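Side-chain contacts in Wnt inhibitor of Dorsal protein (Drosophila melanogaster, PDB 4KRR), which probably acts as a secreted ligand of frizzled seven-transmembrane receptors in Wnt signalling, and is represented here by its N-terminal domain and linker: residues L6-E9 and D10-K14; S50-R53 and E54-Y57; A65-H68 and T69-D73; S112-I115 and G116-R120. One frame throughout, in Å; residues are numbered along the deposited sequence.

Contact 1 (L6-E9 and D10-K14)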
# COMPACT_ATOMS: atom_id res chain seq x y z
N LEU A 6 12.40 -2.34 -15.28
CA LEU A 6 12.04 -2.09 -13.90
C LEU A 6 13.21 -1.59 -13.05
O LEU A 6 14.25 -2.24 -12.96
CB LEU A 6 11.45 -3.34 -13.25
CG LEU A 6 11.25 -3.31 -11.74
CD1 LEU A 6 10.29 -2.21 -11.34
CD2 LEU A 6 10.76 -4.66 -11.25
N SER A 7 13.03 -0.42 -12.44
CA SER A 7 14.00 0.13 -11.50
C SER A 7 13.37 0.28 -10.13
O SER A 7 12.48 1.11 -9.93
CB SER A 7 14.51 1.49 -11.98
OG SER A 7 15.31 2.11 -10.99
N TRP A 8 13.81 -0.53 -9.17
CA TRP A 8 13.24 -0.49 -7.83
C TRP A 8 13.58 0.80 -7.09
O TRP A 8 12.88 1.20 -6.17
CB TRP A 8 13.68 -1.71 -7.01
CG TRP A 8 12.88 -2.94 -7.33
CD1 TRP A 8 13.30 -4.03 -8.03
CD2 TRP A 8 11.52 -3.19 -6.96
NE1 TRP A 8 12.28 -4.95 -8.11
CE2 TRP A 8 11.17 -4.46 -7.47
CE3 TRP A 8 10.55 -2.46 -6.26
CZ2 TRP A 8 9.91 -5.02 -7.29
CZ3 TRP A 8 9.30 -3.02 -6.08
CH2 TRP A 8 8.99 -4.28 -6.60
N GLU A 9 14.65 1.46 -7.52
CA GLU A 9 15.05 2.73 -6.93
C GLU A 9 14.03 3.83 -7.23
O GLU A 9 13.65 4.60 -6.35
CB GLU A 9 16.44 3.15 -7.43
CG GLU A 9 16.88 4.53 -6.98
CD GLU A 9 18.28 4.87 -7.45
OE1 GLU A 9 19.22 4.11 -7.12
OE2 GLU A 9 18.45 5.90 -8.14
N ASP A 10 13.58 3.88 -8.48
CA ASP A 10 12.61 4.89 -8.90
C ASP A 10 11.22 4.59 -8.35
O ASP A 10 10.50 5.49 -7.92
CB ASP A 10 12.57 4.99 -10.42
CG ASP A 10 13.92 5.32 -11.02
OD1 ASP A 10 14.74 5.94 -10.31
OD2 ASP A 10 14.16 4.98 -12.20
N ILE A 11 10.84 3.31 -8.37
CA ILE A 11 9.54 2.89 -7.88
C ILE A 11 9.38 3.19 -6.39
O ILE A 11 8.39 3.78 -5.97
CB ILE A 11 9.30 1.38 -8.13
CG1 ILE A 11 9.17 1.11 -9.63
CG2 ILE A 11 8.05 0.91 -7.41
CD1 ILE A 11 7.97 1.78 -10.26
N THR A 12 10.38 2.78 -5.61
CA THR A 12 10.38 3.02 -4.17
C THR A 12 10.39 4.52 -3.86
O THR A 12 9.67 4.98 -2.99
CB THR A 12 11.59 2.35 -3.49
OG1 THR A 12 11.54 0.93 -3.72
CG2 THR A 12 11.59 2.62 -1.99
N GLY A 13 11.22 5.25 -4.60
CA GLY A 13 11.32 6.69 -4.43
C GLY A 13 9.99 7.41 -4.59
O GLY A 13 9.59 8.19 -3.73
N LYS A 14 9.30 7.13 -5.70
CA LYS A 14 8.00 7.73 -5.98
C LYS A 14 6.96 7.23 -4.99
O LYS A 14 6.11 7.99 -4.53
CB LYS A 14 7.55 7.43 -7.41
CG LYS A 14 8.37 8.11 -8.50
CD LYS A 14 7.74 7.93 -9.88
CE LYS A 14 7.69 6.46 -10.30
NZ LYS A 14 6.96 6.25 -11.58
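Thr12 folds its hydroxyl back onto the carbonyl of Trp8, one helical turn earlier, and links the two turns through a side chain. Trp8 O takes two bonds from that one residue, from Thr12 OG1 at 2.8 Å and from Thr12 N at 3.0 Å. The chi1 of Thr12, -60°, sets OG1 beside its own backbone N, which lets both donors reach the same oxygen. The other backbone bonds start the helix: Ile11 N meets Ser7 O at 3.2 Å, nearly straight at 166°, and Gly13 N meets Glu9 O at 3.1 Å.

Among the charged and polar side chains, Ser7 OG gives only a weak bond to Asp10 OD2 at 3.3 Å. The carboxylates of Glu9 and Asp10 are close neighbours, but both are exposed, and acidic groups here probably suit the positive end of the helix dipole.

The apolar contacts lie on the inner side. Leu6 CD1 touches Ile11 CG1 at 3.9 Å, the two chains crossing at about a right angle, while Leu6 CG lies over one face of the Trp8 indole, toward its rim. Ile11, the branched residue buried here, continues onto Ile66, and Trp8 stacks with His107.

At this N-terminus of helix 8-26, Ser7 is the N-cap; Leu6 just before it and Ile11 four residues after it form a hydrophobic staple.

Contact 2 (S50-R53 and E54-Y57)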
# COMPACT_ATOMS: atom_id res chain seq x y z
N SER A 50 9.10 -6.03 17.44
CA SER A 50 7.90 -5.69 18.20
C SER A 50 7.37 -4.32 17.80
O SER A 50 7.51 -3.35 18.54
CB SER A 50 8.20 -5.72 19.71
OG SER A 50 7.04 -5.46 20.46
N PRO A 51 6.74 -4.24 16.61
CA PRO A 51 6.27 -2.96 16.08
C PRO A 51 5.08 -2.41 16.85
O PRO A 51 4.21 -3.18 17.27
CB PRO A 51 5.86 -3.31 14.65
CG PRO A 51 5.48 -4.74 14.72
CD PRO A 51 6.40 -5.37 15.72
N ASN A 52 5.05 -1.10 17.04
CA ASN A 52 3.87 -0.44 17.59
C ASN A 52 2.91 -0.05 16.47
O ASN A 52 3.21 -0.26 15.29
CB ASN A 52 4.25 0.77 18.45
CG ASN A 52 5.01 1.84 17.69
OD1 ASN A 52 4.69 2.16 16.54
ND2 ASN A 52 6.03 2.41 18.33
N ARG A 53 1.77 0.52 16.84
CA ARG A 53 0.71 0.83 15.88
C ARG A 53 1.18 1.78 14.77
O ARG A 53 0.77 1.65 13.62
CB ARG A 53 -0.51 1.42 16.59
CG ARG A 53 -1.80 1.31 15.79
CD ARG A 53 -2.92 2.14 16.40
NE ARG A 53 -3.35 1.64 17.70
CZ ARG A 53 -4.51 1.03 17.92
NH1 ARG A 53 -5.35 0.83 16.92
NH2 ARG A 53 -4.82 0.61 19.14
N GLU A 54 2.05 2.72 15.12
CA GLU A 54 2.57 3.66 14.13
C GLU A 54 3.57 3.01 13.18
O GLU A 54 3.62 3.36 12.00
CB GLU A 54 3.17 4.90 14.80
CG GLU A 54 2.14 5.80 15.47
CD GLU A 54 1.59 5.19 16.74
OE1 GLU A 54 2.40 4.69 17.55
OE2 GLU A 54 0.35 5.18 16.92
N ASP A 55 4.37 2.07 13.69
CA ASP A 55 5.28 1.29 12.86
C ASP A 55 4.49 0.55 11.80
O ASP A 55 4.87 0.50 10.63
CB ASP A 55 6.06 0.27 13.70
CG ASP A 55 7.04 0.92 14.65
OD1 ASP A 55 7.77 1.84 14.24
OD2 ASP A 55 7.08 0.49 15.83
N VAL A 56 3.38 -0.04 12.23
CA VAL A 56 2.49 -0.80 11.37
C VAL A 56 1.88 0.07 10.26
O VAL A 56 1.85 -0.33 9.10
CB VAL A 56 1.37 -1.47 12.19
CG1 VAL A 56 0.30 -2.05 11.29
CG2 VAL A 56 1.97 -2.54 13.08
N TYR A 57 1.41 1.26 10.62
CA TYR A 57 0.83 2.16 9.62
C TYR A 57 1.85 2.57 8.56
O TYR A 57 1.57 2.51 7.37
CB TYR A 57 0.22 3.41 10.26
CG TYR A 57 -0.16 4.44 9.22
CD1 TYR A 57 -1.37 4.35 8.54
CD2 TYR A 57 0.69 5.49 8.90
CE1 TYR A 57 -1.72 5.28 7.58
CE2 TYR A 57 0.35 6.42 7.94
CZ TYR A 57 -0.85 6.32 7.29
OH TYR A 57 -1.19 7.25 6.33
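Asn52 and Asp55 grip each other at the start of helix 53-75, each side chain bonding to the other's backbone N-H. From CB of Asn52 the chain turns into the position between the backbone N and the carbonyl carbon, chi1 60°, which points the amide at the first turn of the helix. CB itself lies 3.9 Å from Asp55 OD2, and CG comes nearer to the same oxygen. At the tip, OD1 accepts from Asp55 N at 2.9 Å, the donor arriving nearly along the C=O axis. Two acceptors, Asn52 OD1 and Asp55 OD2, thus come within 3.0 Å, each held on the other residue's N-H. ND2 stands 3.3 Å from Asp55 OD2 at too poor an angle for a hydrogen bond. Amide and carboxylate lie almost in parallel planes, only 8° apart.

The bond is reciprocated: Asp55 OD2 takes Asn52 N at 2.8 Å through the anti lone pair, while OD1 forms a salt bridge with Lys42. A short side chain ending in an acceptor suits both places. Pro51, which has no polar side-chain atom, lays CB against Asp55 CB at 3.7 Å and, more loosely, 4.3 Å from Val56 CG2. The buried carboxylate of Glu54 is satisfied by the hydroxyls of Tyr203, Ser200 and Tyr169. Asn52 is the N-cap, and its reciprocal bonding with Asp55 is a classic capping box, beside the loose hydrophobic staple of Pro51 and Val56.

Contact 3 (A65-H68 and T69-D73)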
# COMPACT_ATOMS: atom_id res chain seq x y z
N ALA A 65 1.74 2.22 -1.27
CA ALA A 65 2.09 3.26 -2.23
C ALA A 65 3.05 2.74 -3.29
O ALA A 65 2.98 3.13 -4.45
CB ALA A 65 2.68 4.46 -1.52
N ILE A 66 3.94 1.85 -2.88
CA ILE A 66 4.91 1.26 -3.80
C ILE A 66 4.20 0.32 -4.79
O ILE A 66 4.48 0.36 -5.99
CB ILE A 66 6.02 0.50 -3.04
CG1 ILE A 66 6.88 1.49 -2.25
CG2 ILE A 66 6.89 -0.30 -4.00
CD1 ILE A 66 7.97 0.83 -1.43
N VAL A 67 3.29 -0.49 -4.27
CA VAL A 67 2.53 -1.42 -5.11
C VAL A 67 1.57 -0.67 -6.04
O VAL A 67 1.41 -1.03 -7.20
CB VAL A 67 1.76 -2.45 -4.25
CG1 VAL A 67 0.87 -3.32 -5.13
CG2 VAL A 67 2.74 -3.32 -3.46
N HIS A 68 0.94 0.38 -5.51
CA HIS A 68 0.05 1.22 -6.30
C HIS A 68 0.83 1.86 -7.45
O HIS A 68 0.34 1.94 -8.58
CB HIS A 68 -0.58 2.30 -5.42
CG HIS A 68 -1.65 3.10 -6.10
ND1 HIS A 68 -1.38 4.14 -6.96
CD2 HIS A 68 -3.00 3.02 -6.03
CE1 HIS A 68 -2.51 4.66 -7.40
NE2 HIS A 68 -3.51 4.00 -6.85
N THR A 69 2.04 2.32 -7.15
CA THR A 69 2.89 2.94 -8.15
C THR A 69 3.31 1.92 -9.20
O THR A 69 3.26 2.19 -10.40
CB THR A 69 4.15 3.56 -7.52
OG1 THR A 69 3.77 4.57 -6.58
CG2 THR A 69 5.05 4.18 -8.58
N LEU A 70 3.70 0.74 -8.74
CA LEU A 70 4.15 -0.33 -9.63
C LEU A 70 3.02 -0.84 -10.52
O LEU A 70 3.22 -1.08 -11.71
CB LEU A 70 4.75 -1.49 -8.82
CG LEU A 70 5.20 -2.71 -9.62
CD1 LEU A 70 6.26 -2.32 -10.65
CD2 LEU A 70 5.73 -3.80 -8.69
N THR A 71 1.84 -1.01 -9.93
CA THR A 71 0.67 -1.46 -10.68
C THR A 71 0.30 -0.45 -11.76
O THR A 71 0.05 -0.82 -12.91
CB THR A 71 -0.54 -1.64 -9.75
OG1 THR A 71 -0.20 -2.55 -8.69
CG2 THR A 71 -1.74 -2.18 -10.52
N LYS A 72 0.27 0.83 -11.38
CA LYS A 72 -0.13 1.89 -12.30
C LYS A 72 0.87 2.07 -13.43
O LYS A 72 0.49 2.17 -14.60
CB LYS A 72 -0.31 3.21 -11.53
CG LYS A 72 -0.90 4.34 -12.36
CD LYS A 72 -1.18 5.56 -11.51
CE LYS A 72 -1.86 6.66 -12.31
NZ LYS A 72 -2.15 7.86 -11.49
N ASP A 73 2.15 2.11 -13.08
CA ASP A 73 3.21 2.31 -14.07
C ASP A 73 3.30 1.15 -15.06
O ASP A 73 3.62 1.35 -16.23
CB ASP A 73 4.55 2.55 -13.39
CG ASP A 73 4.64 3.92 -12.75
OD1 ASP A 73 3.58 4.50 -12.43
OD2 ASP A 73 5.77 4.41 -12.55
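Thr69 and Thr71 each return a hydroxyl to the carbonyl four residues back, the familiar i to i-4 threonine bond of an alpha-helix, here within helix 53-75. Ala65 O accepts from Thr69 OG1 at 2.7 Å and from Thr69 N at 3.0 Å, the two donors coming from opposite faces of the carbonyl plane. Val67 O is served in the same way, by Thr71 OG1 at 2.7 Å and Thr71 N at 2.8 Å. With chi1 of -61° in Thr69 and -56° in Thr71, each hydroxyl sits beside its own backbone N. The bond to the preceding turn satisfies the hydroxyl locally, which makes threonine acceptable on a packed helix face, as for the buried Thr71 beside Ala100.

Ile66 O and His68 O take ordinary helical bonds, from Leu70 N at 2.9 Å and from Lys72 N at 3.0 Å. Apolar Val67 and Leu70 suit the side that packs on helix 97-107, and Leu70 also meets Trp8. The imidazole of His68 spends NE2 on the carbonyl of Lys156. Lys72, extended along its full length, passes the same ring with CD 4.4 Å from His68 CE1.

Contact 4 (S112-I115 and G116-R120)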
# COMPACT_ATOMS: atom_id res chain seq x y z
N SER A 112 7.39 -12.32 8.52
CA SER A 112 6.82 -13.26 9.48
C SER A 112 6.26 -12.47 10.65
O SER A 112 6.38 -11.25 10.70
CB SER A 112 7.88 -14.26 9.95
OG SER A 112 7.31 -15.28 10.75
N GLY A 113 5.65 -13.17 11.60
CA GLY A 113 5.04 -12.51 12.75
C GLY A 113 4.00 -11.49 12.34
O GLY A 113 3.20 -11.73 11.44
N ALA A 114 4.03 -10.33 12.99
CA ALA A 114 3.09 -9.26 12.70
C ALA A 114 3.34 -8.66 11.32
O ALA A 114 2.40 -8.34 10.59
CB ALA A 114 3.18 -8.17 13.77
N ILE A 115 4.61 -8.53 10.97
CA ILE A 115 5.02 -7.99 9.68
C ILE A 115 4.43 -8.80 8.52
O ILE A 115 3.83 -8.23 7.61
CB ILE A 115 6.55 -7.96 9.54
CG1 ILE A 115 7.16 -7.07 10.62
CG2 ILE A 115 6.95 -7.47 8.16
CD1 ILE A 115 6.71 -5.63 10.55
N GLY A 116 4.60 -10.11 8.57
CA GLY A 116 4.10 -10.99 7.53
C GLY A 116 2.60 -10.90 7.37
O GLY A 116 2.09 -10.84 6.25
N HIS A 117 1.88 -10.87 8.49
CA HIS A 117 0.43 -10.80 8.46
C HIS A 117 -0.04 -9.49 7.85
O HIS A 117 -0.98 -9.47 7.05
CB HIS A 117 -0.15 -10.95 9.86
CG HIS A 117 -1.62 -10.69 9.94
ND1 HIS A 117 -2.56 -11.61 9.52
CD2 HIS A 117 -2.32 -9.61 10.36
CE1 HIS A 117 -3.77 -11.11 9.69
NE2 HIS A 117 -3.65 -9.90 10.21
N ASN A 118 0.61 -8.40 8.23
CA ASN A 118 0.21 -7.07 7.78
C ASN A 118 0.44 -6.87 6.29
O ASN A 118 -0.32 -6.17 5.63
CB ASN A 118 0.92 -5.98 8.58
CG ASN A 118 0.43 -5.91 10.02
OD1 ASN A 118 -0.68 -6.34 10.33
ND2 ASN A 118 1.26 -5.36 10.90
N ARG A 119 1.48 -7.49 5.75
CA ARG A 119 1.72 -7.42 4.32
C ARG A 119 0.61 -8.13 3.55
O ARG A 119 0.20 -7.69 2.48
CB ARG A 119 3.10 -7.98 3.96
CG ARG A 119 4.24 -7.20 4.57
CD ARG A 119 5.59 -7.71 4.09
NE ARG A 119 6.69 -7.08 4.81
CZ ARG A 119 7.97 -7.34 4.58
NH1 ARG A 119 8.31 -8.21 3.64
NH2 ARG A 119 8.92 -6.73 5.28
N ARG A 120 0.13 -9.24 4.11
CA ARG A 120 -1.03 -9.93 3.55
C ARG A 120 -2.28 -9.06 3.63
O ARG A 120 -3.10 -9.07 2.72
CB ARG A 120 -1.26 -11.27 4.27
CG ARG A 120 -0.26 -12.35 3.90
CD ARG A 120 -0.45 -13.60 4.75
NE ARG A 120 -1.82 -14.10 4.70
CZ ARG A 120 -2.28 -14.93 3.78
NH1 ARG A 120 -1.49 -15.36 2.80
NH2 ARG A 120 -3.55 -15.34 3.82
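Ser112 meets Gly116 through the backbone: Ser112 O accepts from Gly116 N at 3.0 Å. The N-H is directed well at the oxygen, yet the donor stands steeply above the carbonyl plane, 64° out of it. Glycine suits position 116 because a beta carbon would come too close to Ser112 CA. Gly113 follows with a positive phi of 57°, a conformation that glycine adopts readily. Its O receives only a weak bond from His117 N at 3.3 Å; His117 sends its ring away, and NE2 bonds to the carbonyl of Ser193.

Ala114 lies on helix 113-127, and Asn118 N reaches its O at 3.0 Å. The small methyl of Ala114 suits its place against Val195 of strand 195-196. Asn118, chi1 -70°, brings its amide alongside the Ala114 carbonyl, with ND2 3.2 Å from Ala114 O but badly angled for a hydrogen bond. Its OD1 accepts from Val195 N, tying this helix to the short strand through a buried amide.

Ile115 completes the segment. Its O accepts from Arg119 N at 3.1 Å and also lies against Arg119 CG. CG2 of Ile115, set anti to its backbone N, presses against the guanidinium of Arg119 obliquely, 3.4 Å from NE and 3.6 Å from NH2. The arginine, extended from CG to NE, is long enough to pass this methyl, touch Met63 and direct NH2 toward Glu48 in a long, weak ion pair.

The four contacts follow one another along the chain without overlap, and all lie on helices of the N-terminal domain or at their starts. Contacts 2 and 3 share helix 53-75, near its two ends, with centres about 23 Å apart. Each end meets a different neighbour. Contact 3 faces contact 1 on helix 8-26, about 10 Å away between centres, through apolar packing and a salt bridge from Lys14 to Asp73. Contact 2 lies about 11 Å between centres from contact 4 on helix 113-127, where Val56 touches Asn118 and Pro51 touches Ala114. Helix 53-75 thus runs as a central rod of the helical bundle, linking the starts of helices 8-26 and 113-127, contacts 1 and 4, whose nearest atoms are about 11 Å apart.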